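PDB 6S9V: sucrose 6(F)-phosphate phosphorylase, which is an enzyme of the alpha-amylase family, built around a TIM-barrel catalytic domain with an antiparallel beta domain at the C-terminal end. Local coordinates for residues A339-I344 and D356-C362; L280-N285 and E329-C334; K439-F443 and V498-V502. All blocks are in the same frame, centred on the assembly; numbering follows the deposited sequence.

Contact 1: A339-I344 and D356-C362; sequences ANLSLI and DVHQINC. With SO4 (sulfate ion), chain D.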
loop_
_atom_site.group_PDB
_atom_site.type_symbol
_atom_site.label_atom_id
_atom_site.label_comp_id
_atom_site.label_asym_id
_atom_site.label_seq_id
_atom_site.Cartn_x
_atom_site.Cartn_y
_atom_site.Cartn_z
ATOM N N ALA A 339 -19.596 4.371 0.738
ATOM C CA ALA A 339 -18.311 4.801 0.207
ATOM C C ALA A 339 -18.359 6.233 -0.326
ATOM O O ALA A 339 -19.411 6.741 -0.726
ATOM C CB ALA A 339 -17.875 3.862 -0.913
ATOM N N ASN A 340 -17.199 6.888 -0.319
ATOM C CA ASN A 340 -16.945 8.078 -1.126
ATOM C C ASN A 340 -15.795 7.768 -2.079
ATOM O O ASN A 340 -15.149 6.718 -1.987
ATOM C CB ASN A 340 -16.636 9.310 -0.267
ATOM C CG ASN A 340 -15.366 9.161 0.545
ATOM O OD1 ASN A 340 -14.269 9.428 0.058
ATOM N ND2 ASN A 340 -15.508 8.739 1.795
ATOM N N LEU A 341 -15.569 8.662 -3.033
ATOM C CA LEU A 341 -14.684 8.363 -4.148
ATOM C C LEU A 341 -13.563 9.379 -4.256
ATOM O O LEU A 341 -13.774 10.580 -4.062
ATOM C CB LEU A 341 -15.445 8.335 -5.474
ATOM C CG LEU A 341 -16.655 7.407 -5.531
ATOM C CD1 LEU A 341 -17.315 7.540 -6.894
ATOM C CD2 LEU A 341 -16.250 5.980 -5.246
ATOM N N SER A 342 -12.369 8.879 -4.546
ATOM C CA SER A 342 -11.267 9.703 -5.002
ATOM C C SER A 342 -11.250 9.667 -6.524
ATOM O O SER A 342 -11.227 8.587 -7.123
ATOM C CB SER A 342 -9.941 9.202 -4.434
ATOM O OG SER A 342 -9.847 9.494 -3.052
ATOM N N LEU A 343 -11.218 10.837 -7.138
ATOM C CA LEU A 343 -11.336 10.955 -8.582
ATOM C C LEU A 343 -9.964 11.225 -9.185
ATOM O O LEU A 343 -9.031 11.661 -8.506
ATOM C CB LEU A 343 -12.320 12.064 -8.960
ATOM C CG LEU A 343 -13.731 11.910 -8.382
ATOM C CD1 LEU A 343 -14.660 13.015 -8.885
ATOM C CD2 LEU A 343 -14.316 10.540 -8.682
ATOM N N ILE A 344 -9.853 10.949 -10.482
ATOM C CA ILE A 344 -8.634 11.270 -11.209
ATOM C C ILE A 344 -8.487 12.778 -11.379
ATOM O O ILE A 344 -7.389 13.325 -11.211
ATOM C CB ILE A 344 -8.642 10.557 -12.575
ATOM C CG1 ILE A 344 -8.575 9.036 -12.405
ATOM C CG2 ILE A 344 -7.489 11.053 -13.432
ATOM C CD1 ILE A 344 -7.205 8.518 -12.060
ATOM N N ASP A 356 -13.970 8.609 -14.148
ATOM C CA ASP A 356 -12.736 9.141 -13.573
ATOM C C ASP A 356 -12.594 8.745 -12.109
ATOM O O ASP A 356 -12.079 9.508 -11.287
ATOM C CB ASP A 356 -12.649 10.662 -13.736
ATOM C CG ASP A 356 -13.731 11.399 -12.989
ATOM O OD1 ASP A 356 -14.779 10.788 -12.682
ATOM O OD2 ASP A 356 -13.526 12.595 -12.693
ATOM N N VAL A 357 -13.000 7.527 -11.773
ATOM C CA VAL A 357 -12.882 7.033 -10.407
ATOM C C VAL A 357 -11.506 6.400 -10.223
ATOM O O VAL A 357 -11.184 5.385 -10.851
ATOM C CB VAL A 357 -13.993 6.022 -10.083
ATOM C CG1 VAL A 357 -13.826 5.529 -8.652
ATOM C CG2 VAL A 357 -15.376 6.653 -10.322
ATOM N N HIS A 358 -10.711 6.989 -9.327
ATOM C CA HIS A 358 -9.379 6.480 -9.008
ATOM C C HIS A 358 -9.458 5.390 -7.952
ATOM O O HIS A 358 -8.902 4.298 -8.132
ATOM C CB HIS A 358 -8.504 7.654 -8.548
ATOM C CG HIS A 358 -7.066 7.310 -8.318
ATOM N ND1 HIS A 358 -6.296 6.646 -9.249
ATOM C CD2 HIS A 358 -6.248 7.576 -7.274
ATOM C CE1 HIS A 358 -5.069 6.502 -8.781
ATOM N NE2 HIS A 358 -5.012 7.060 -7.585
ATOM N N GLN A 359 -10.163 5.652 -6.850
ATOM C CA GLN A 359 -10.261 4.698 -5.755
ATOM C C GLN A 359 -11.603 4.838 -5.047
ATOM O O GLN A 359 -12.204 5.917 -5.022
ATOM C CB GLN A 359 -9.115 4.893 -4.758
ATOM C CG GLN A 359 -7.762 4.553 -5.344
ATOM C CD GLN A 359 -6.602 4.852 -4.421
ATOM O OE1 GLN A 359 -6.778 5.315 -3.291
ATOM N NE2 GLN A 359 -5.395 4.580 -4.904
ATOM N N ILE A 360 -12.054 3.723 -4.483
ATOM C CA ILE A 360 -13.264 3.653 -3.672
ATOM C C ILE A 360 -12.831 3.707 -2.211
ATOM O O ILE A 360 -12.212 2.764 -1.703
ATOM C CB ILE A 360 -14.056 2.370 -3.956
ATOM C CG1 ILE A 360 -14.411 2.261 -5.437
ATOM C CG2 ILE A 360 -15.315 2.323 -3.096
ATOM C CD1 ILE A 360 -14.892 0.862 -5.837
ATOM N N ASN A 361 -13.178 4.787 -1.525
ATOM C CA ASN A 361 -12.855 4.964 -0.112
ATOM C C ASN A 361 -13.995 4.384 0.720
ATOM O O ASN A 361 -15.083 4.970 0.787
ATOM C CB ASN A 361 -12.644 6.442 0.210
ATOM C CG ASN A 361 -11.542 7.068 -0.620
ATOM O OD1 ASN A 361 -10.522 6.440 -0.883
ATOM N ND2 ASN A 361 -11.754 8.305 -1.050
ATOM N N CYS A 362 -13.732 3.256 1.381
ATOM C CA CYS A 362 -14.749 2.422 2.015
ATOM C C CYS A 362 -14.021 1.332 2.784
ATOM O O CYS A 362 -13.023 0.811 2.285
ATOM C CB CYS A 362 -15.668 1.791 0.951
ATOM S SG CYS A 362 -17.205 1.007 1.533
HETATM S S SO4 D . -1.735 8.097 -6.385
HETATM O O1 SO4 D . -1.017 7.716 -7.608
HETATM O O2 SO4 D . -2.373 9.400 -6.543
HETATM O O3 SO4 D . -2.744 7.082 -6.111
HETATM O O4 SO4 D . -0.802 8.187 -5.268
HETATM O O HOH W 1 -8.058 7.281 -2.001
#

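Contact 2: L280-N285 and E329-C334; sequences LYTLIN and EVVDIC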
loop_
_atom_site.group_PDB
_atom_site.type_symbol
_atom_site.label_atom_id
_atom_site.label_comp_id
_atom_site.label_asym_id
_atom_site.label_seq_id
_atom_site.Cartn_x
_atom_site.Cartn_y
_atom_site.Cartn_z
ATOM N N LEU A 280 -14.175 -8.039 -4.891
ATOM C CA LEU A 280 -15.480 -7.400 -4.697
ATOM C C LEU A 280 -16.452 -7.815 -5.793
ATOM O O LEU A 280 -17.604 -8.183 -5.522
ATOM C CB LEU A 280 -15.337 -5.879 -4.688
ATOM C CG LEU A 280 -15.199 -5.136 -3.363
ATOM C CD1 LEU A 280 -15.120 -3.647 -3.671
ATOM C CD2 LEU A 280 -16.350 -5.433 -2.410
ATOM N N TYR A 281 -16.015 -7.711 -7.051
ATOM C CA TYR A 281 -16.868 -8.092 -8.172
ATOM C C TYR A 281 -17.263 -9.558 -8.089
ATOM O O TYR A 281 -18.423 -9.915 -8.347
ATOM C CB TYR A 281 -16.145 -7.799 -9.489
ATOM C CG TYR A 281 -16.895 -8.275 -10.709
ATOM C CD1 TYR A 281 -16.749 -9.579 -11.178
ATOM C CD2 TYR A 281 -17.757 -7.430 -11.388
ATOM C CE1 TYR A 281 -17.446 -10.024 -12.292
ATOM C CE2 TYR A 281 -18.455 -7.864 -12.510
ATOM C CZ TYR A 281 -18.297 -9.161 -12.952
ATOM O OH TYR A 281 -18.997 -9.585 -14.060
ATOM N N THR A 282 -16.306 -10.423 -7.741
ATOM C CA THR A 282 -16.572 -11.851 -7.635
ATOM C C THR A 282 -17.722 -12.129 -6.676
ATOM O O THR A 282 -18.630 -12.915 -6.980
ATOM C CB THR A 282 -15.306 -12.571 -7.148
ATOM O OG1 THR A 282 -14.232 -12.375 -8.084
ATOM C CG2 THR A 282 -15.572 -14.037 -6.963
ATOM N N LEU A 283 -17.686 -11.500 -5.502
ATOM C CA LEU A 283 -18.665 -11.772 -4.457
ATOM C C LEU A 283 -19.990 -11.073 -4.726
ATOM O O LEU A 283 -21.056 -11.657 -4.491
ATOM C CB LEU A 283 -18.090 -11.352 -3.108
ATOM C CG LEU A 283 -16.807 -12.103 -2.755
ATOM C CD1 LEU A 283 -16.094 -11.440 -1.588
ATOM C CD2 LEU A 283 -17.120 -13.552 -2.431
ATOM N N ILE A 284 -19.953 -9.839 -5.230
ATOM C CA ILE A 284 -21.195 -9.122 -5.513
ATOM C C ILE A 284 -21.982 -9.818 -6.619
ATOM O O ILE A 284 -23.214 -9.919 -6.555
ATOM C CB ILE A 284 -20.902 -7.653 -5.879
ATOM C CG1 ILE A 284 -20.492 -6.868 -4.630
ATOM C CG2 ILE A 284 -22.119 -7.016 -6.559
ATOM C CD1 ILE A 284 -19.929 -5.492 -4.924
ATOM N N ASN A 285 -21.291 -10.306 -7.649
ATOM C CA ASN A 285 -21.938 -10.888 -8.820
ATOM C C ASN A 285 -21.978 -12.411 -8.810
ATOM O O ASN A 285 -22.547 -13.007 -9.728
ATOM C CB ASN A 285 -21.232 -10.394 -10.084
ATOM C CG ASN A 285 -21.340 -8.898 -10.257
ATOM O OD1 ASN A 285 -20.338 -8.194 -10.361
ATOM N ND2 ASN A 285 -22.562 -8.404 -10.294
ATOM N N GLU A 329 -20.907 -0.376 -11.893
ATOM C CA GLU A 329 -21.771 -1.225 -11.080
ATOM C C GLU A 329 -21.205 -1.381 -9.673
ATOM O O GLU A 329 -21.902 -1.143 -8.681
ATOM C CB GLU A 329 -21.945 -2.601 -11.734
ATOM C CG GLU A 329 -22.899 -3.531 -10.963
ATOM C CD GLU A 329 -22.382 -4.961 -10.803
ATOM O OE1 GLU A 329 -21.222 -5.250 -11.172
ATOM O OE2 GLU A 329 -23.149 -5.809 -10.298
ATOM N N VAL A 330 -19.938 -1.807 -9.574
ATOM C CA VAL A 330 -19.311 -2.041 -8.277
ATOM C C VAL A 330 -19.134 -0.731 -7.516
ATOM O O VAL A 330 -19.378 -0.667 -6.307
ATOM C CB VAL A 330 -17.962 -2.769 -8.463
ATOM C CG1 VAL A 330 -17.218 -2.878 -7.145
ATOM C CG2 VAL A 330 -18.185 -4.148 -9.068
ATOM N N VAL A 331 -18.706 0.329 -8.206
ATOM C CA VAL A 331 -18.517 1.625 -7.556
ATOM C C VAL A 331 -19.825 2.108 -6.949
ATOM O O VAL A 331 -19.881 2.502 -5.776
ATOM C CB VAL A 331 -17.956 2.644 -8.564
ATOM C CG1 VAL A 331 -18.124 4.070 -8.056
ATOM C CG2 VAL A 331 -16.488 2.342 -8.845
ATOM N N ASP A 332 -20.895 2.082 -7.741
ATOM C CA ASP A 332 -22.189 2.564 -7.270
ATOM C C ASP A 332 -22.696 1.743 -6.089
ATOM O O ASP A 332 -23.302 2.290 -5.161
ATOM C CB ASP A 332 -23.199 2.540 -8.416
ATOM C CG ASP A 332 -22.975 3.657 -9.428
ATOM O OD1 ASP A 332 -22.207 4.600 -9.138
ATOM O OD2 ASP A 332 -23.557 3.580 -10.526
ATOM N N ILE A 333 -22.494 0.421 -6.121
ATOM C CA ILE A 333 -22.905 -0.413 -4.993
ATOM C C ILE A 333 -22.099 -0.064 -3.749
ATOM O O ILE A 333 -22.648 0.021 -2.645
ATOM C CB ILE A 333 -22.789 -1.909 -5.349
ATOM C CG1 ILE A 333 -23.874 -2.276 -6.373
ATOM C CG2 ILE A 333 -22.871 -2.779 -4.080
ATOM C CD1 ILE A 333 -23.720 -3.666 -6.952
ATOM N N CYS A 334 -20.788 0.152 -3.899
ATOM C CA CYS A 334 -19.987 0.550 -2.743
ATOM C C CYS A 334 -20.442 1.903 -2.199
ATOM O O CYS A 334 -20.509 2.103 -0.976
ATOM C CB CYS A 334 -18.503 0.595 -3.111
ATOM S SG CYS A 334 -17.763 -1.039 -3.330
#

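Contact 3: K439-F443 and V498-V502; sequences KLIRF and VKYLV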
loop_
_atom_site.group_PDB
_atom_site.type_symbol
_atom_site.label_atom_id
_atom_site.label_comp_id
_atom_site.label_asym_id
_atom_site.label_seq_id
_atom_site.Cartn_x
_atom_site.Cartn_y
_atom_site.Cartn_z
ATOM N N LYS A 439 -8.871 -17.191 13.161
ATOM C CA LYS A 439 -8.657 -18.620 12.943
ATOM C C LYS A 439 -8.193 -18.892 11.515
ATOM O O LYS A 439 -7.284 -19.709 11.285
ATOM C CB LYS A 439 -9.943 -19.393 13.256
ATOM C CG LYS A 439 -9.768 -20.901 13.231
ATOM C CD LYS A 439 -11.026 -21.636 13.676
ATOM C CE LYS A 439 -10.862 -23.142 13.515
ATOM N NZ LYS A 439 -12.090 -23.891 13.929
ATOM N N LEU A 440 -8.808 -18.215 10.544
ATOM C CA LEU A 440 -8.399 -18.362 9.153
ATOM C C LEU A 440 -6.969 -17.882 8.955
ATOM O O LEU A 440 -6.182 -18.529 8.252
ATOM C CB LEU A 440 -9.342 -17.580 8.238
ATOM C CG LEU A 440 -9.007 -17.586 6.743
ATOM C CD1 LEU A 440 -9.116 -19.005 6.181
ATOM C CD2 LEU A 440 -9.899 -16.623 5.983
ATOM N N ILE A 441 -6.616 -16.742 9.555
ATOM C CA ILE A 441 -5.252 -16.234 9.433
ATOM C C ILE A 441 -4.259 -17.256 9.967
ATOM O O ILE A 441 -3.248 -17.570 9.320
ATOM C CB ILE A 441 -5.114 -14.881 10.156
ATOM C CG1 ILE A 441 -5.832 -13.782 9.374
ATOM C CG2 ILE A 441 -3.654 -14.539 10.332
ATOM C CD1 ILE A 441 -5.985 -12.476 10.152
ATOM N N ARG A 442 -4.518 -17.779 11.167
ATOM C CA ARG A 442 -3.584 -18.736 11.747
ATOM C C ARG A 442 -3.502 -20.010 10.917
ATOM O O ARG A 442 -2.422 -20.609 10.809
ATOM C CB ARG A 442 -3.948 -19.038 13.200
ATOM C CG ARG A 442 -3.725 -17.823 14.105
ATOM C CD ARG A 442 -3.314 -18.242 15.508
ATOM N NE ARG A 442 -4.424 -18.692 16.322
ATOM C CZ ARG A 442 -4.301 -19.347 17.472
ATOM N NH1 ARG A 442 -3.101 -19.653 17.970
ATOM N NH2 ARG A 442 -5.396 -19.696 18.125
ATOM N N PHE A 443 -4.613 -20.441 10.315
ATOM C CA PHE A 443 -4.529 -21.562 9.388
ATOM C C PHE A 443 -3.592 -21.240 8.228
ATOM O O PHE A 443 -2.750 -22.066 7.848
ATOM C CB PHE A 443 -5.904 -21.944 8.847
ATOM C CG PHE A 443 -5.868 -23.154 7.949
ATOM C CD1 PHE A 443 -5.855 -24.430 8.490
ATOM C CD2 PHE A 443 -5.809 -23.012 6.572
ATOM C CE1 PHE A 443 -5.794 -25.559 7.668
ATOM C CE2 PHE A 443 -5.764 -24.132 5.745
ATOM C CZ PHE A 443 -5.759 -25.402 6.297
ATOM N N VAL A 498 -9.783 -33.632 6.628
ATOM C CA VAL A 498 -10.607 -32.943 7.609
ATOM C C VAL A 498 -11.235 -31.727 6.947
ATOM O O VAL A 498 -10.640 -31.095 6.067
ATOM C CB VAL A 498 -9.770 -32.520 8.839
ATOM C CG1 VAL A 498 -10.548 -31.564 9.732
ATOM C CG2 VAL A 498 -9.313 -33.750 9.617
ATOM N N LYS A 499 -12.450 -31.406 7.372
ATOM C CA LYS A 499 -13.203 -30.283 6.836
ATOM C C LYS A 499 -13.202 -29.143 7.845
ATOM O O LYS A 499 -13.682 -29.306 8.970
ATOM C CB LYS A 499 -14.626 -30.732 6.507
ATOM C CG LYS A 499 -15.385 -29.792 5.609
ATOM C CD LYS A 499 -16.705 -30.410 5.159
ATOM C CE LYS A 499 -16.504 -31.479 4.088
ATOM N NZ LYS A 499 -16.129 -30.905 2.764
ATOM N N TYR A 500 -12.676 -27.990 7.435
ATOM C CA TYR A 500 -12.635 -26.773 8.250
ATOM C C TYR A 500 -13.651 -25.795 7.676
ATOM O O TYR A 500 -13.442 -25.235 6.591
ATOM C CB TYR A 500 -11.219 -26.187 8.265
ATOM C CG TYR A 500 -11.059 -24.728 8.674
ATOM C CD1 TYR A 500 -11.954 -24.095 9.529
ATOM C CD2 TYR A 500 -9.988 -23.986 8.195
ATOM C CE1 TYR A 500 -11.784 -22.755 9.881
ATOM C CE2 TYR A 500 -9.811 -22.665 8.540
ATOM C CZ TYR A 500 -10.709 -22.052 9.382
ATOM O OH TYR A 500 -10.513 -20.725 9.700
ATOM N N LEU A 501 -14.747 -25.586 8.401
ATOM C CA LEU A 501 -15.748 -24.611 7.989
ATOM C C LEU A 501 -15.310 -23.234 8.470
ATOM O O LEU A 501 -15.289 -22.964 9.675
ATOM C CB LEU A 501 -17.120 -24.986 8.537
ATOM C CG LEU A 501 -18.256 -24.012 8.207
ATOM C CD1 LEU A 501 -18.528 -23.945 6.709
ATOM C CD2 LEU A 501 -19.505 -24.424 8.953
ATOM N N VAL A 502 -14.976 -22.360 7.529
ATOM C CA VAL A 502 -14.401 -21.059 7.848
ATOM C C VAL A 502 -15.496 -20.163 8.395
ATOM O O VAL A 502 -15.254 -19.377 9.315
ATOM C CB VAL A 502 -13.739 -20.424 6.616
ATOM C CG1 VAL A 502 -13.180 -19.036 6.949
ATOM C CG2 VAL A 502 -12.637 -21.338 6.088
ATOM O OXT VAL A 502 -16.636 -20.225 7.931
#

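Contact 1: A339-I344 and D356-C362
This is an antiparallel strand pair, partly buried, in the part of the chain between the seventh and eighth barrel strands. D356-C362 holds the middle strand of a small three-stranded sheet, and A339-I344 holds an outer one. N340 and N361 form a hydrogen-bonded pair: N340 N to N361 O is 3.1 Å and N361 N to N340 O is 2.8 Å. L341 and I360 follow as a non-hydrogen-bonded pair. Next, S342 N bonds to Q359 O at 3.0 Å. S342 O accepts from two amides, Q359 N at 3.1 Å and H358 N at 2.8 Å, so the register slips by one residue. Beyond the slip, I344 N reaches D356 O at 2.8 Å.

The face with N340, S342, Q359 and N361 is polar. N361 ND2 donates to N340 OD1 and to S342 OG, both at 3.0 Å. A water joins S342 OG, Q359 OE1 and N361 OD1; Q359 OE1 also bonds to G311. The face with L341 and I360 is apolar and lies against helix 324-336. At the bulge, H358 NE2 donates to sulfate O3 at 2.7 Å; R148 and Y215 also hold this ion, which probably comes from the crystallisation liquor. Two successive residues, H358 and Q359, facing the single S342 make this a classic beta bulge in an antiparallel sheet.

Contact 2: L280-N285 and E329-C334
Two helices on the outside of the (beta/alpha)8 (TIM) barrel domain pack here almost at right angles. Helix 275-285 follows the sixth barrel strand, and helix 324-336 comes after the seventh. Their short axes cross at 77° and come within 10.7 Å. The buried area is modest, 325 Å² over both sides, and most of the contact is apolar.

E329 opens the second segment. Its CA-to-CB bond points toward the other helix, and its carboxylate reaches the end of L280-N285. There OE1 of E329 lies 4.0 Å from CE2 of Y281, and OE2 of E329 lies 4.1 Å from CG2 of I284. The side chain of N285 is close by.

V330 is the centre of the packing and has the largest covered area of its segment. It touches three residues of the facing helix. Its CG1 is 4.1 Å from CD1 of L280 and 4.4 Å from CD1 of I284. Its CG2 meets the edge of the Y281 ring, 4.0 Å from CD2. V331 points away from this interface and packs on I360 of strand 357-361, so the helix has a second packing partner on that side.

I333 is one turn on from E329, and its amide bonds back to E329 O at 3.1 Å. This places its side chain beside I284 of the facing helix: I333 CD1 and I284 CG2 are 3.7 Å apart. C334, one turn after V330, completes the row. Its SG packs on CD1 of L280 at 3.7 Å.

Contact 3: K439-F443 and V498-V502
The last helix before the C-terminal sheet packs here on the final strand of the chain. Helix 432-446 comes after the eighth barrel strand, with three shorter helices and helix 393-396 between. Strand 497-501 is an outer strand of the five-stranded antiparallel sheet. The short axes are 11.2 Å apart, and one large side chain, Y500, bridges most of that gap.

Y500 has chi1 in the t well, at 161°. Its ring reaches across to the helix, where it has the largest covered area of the contact, 109 Å². The ring edge meets CA of L440. The hydroxyl ends against the helix backbone: Y500 OH is 3.1 Å from L440 N, but the angle is too poor for a hydrogen bond. K439 is extended, with all four chi angles t. It runs past the Y500 ring, and its CG is 3.6 Å from Y500 OH.

L440 is tp. This brings CD1 of L440 to 4.4 Å from CE2 of Y500 and 4.1 Å from CG1 of V502, so it touches both. Helix 372-384 also packs on L440 and V502. F443 is t at chi1. Its CB is 4.0 Å from CE2 of Y500, and CD2 of Y500 lies over one face of the F443 ring. The two rings are oblique, with planes at 55° and centroids 5.5 Å apart. F443 also meets Y490 edge-to-face, and the terminal carboxylate of V502 forms a salt bridge with R436.

The arrangement is a helix-on-sheet interface, which joins the catalytic barrel to the C-terminal beta domain as in alpha-amylase family enzymes.

Overall arrangement
Contacts 1 and 2 share helix 324-336 and touch directly; their centres are 14 Å apart. V331 points away from helix 275-285 and packs on L341 and I360 of the strand pair. C334 touches both L280 and I360, so it belongs to both interfaces. The chain then passes straight into strand 340-343, and A339 N lies 3.0 Å from C334 O, a probable hydrogen bond. Contact 3 is separate. Its centre is 26 Å from that of contact 2 and 33 Å from that of contact 1, with nearest atoms about 11 and 17 Å away. Contact 1 lies beside bound ligands: it holds the sulfate, and the side chain of Q359 is about 5 Å from a BTB molecule.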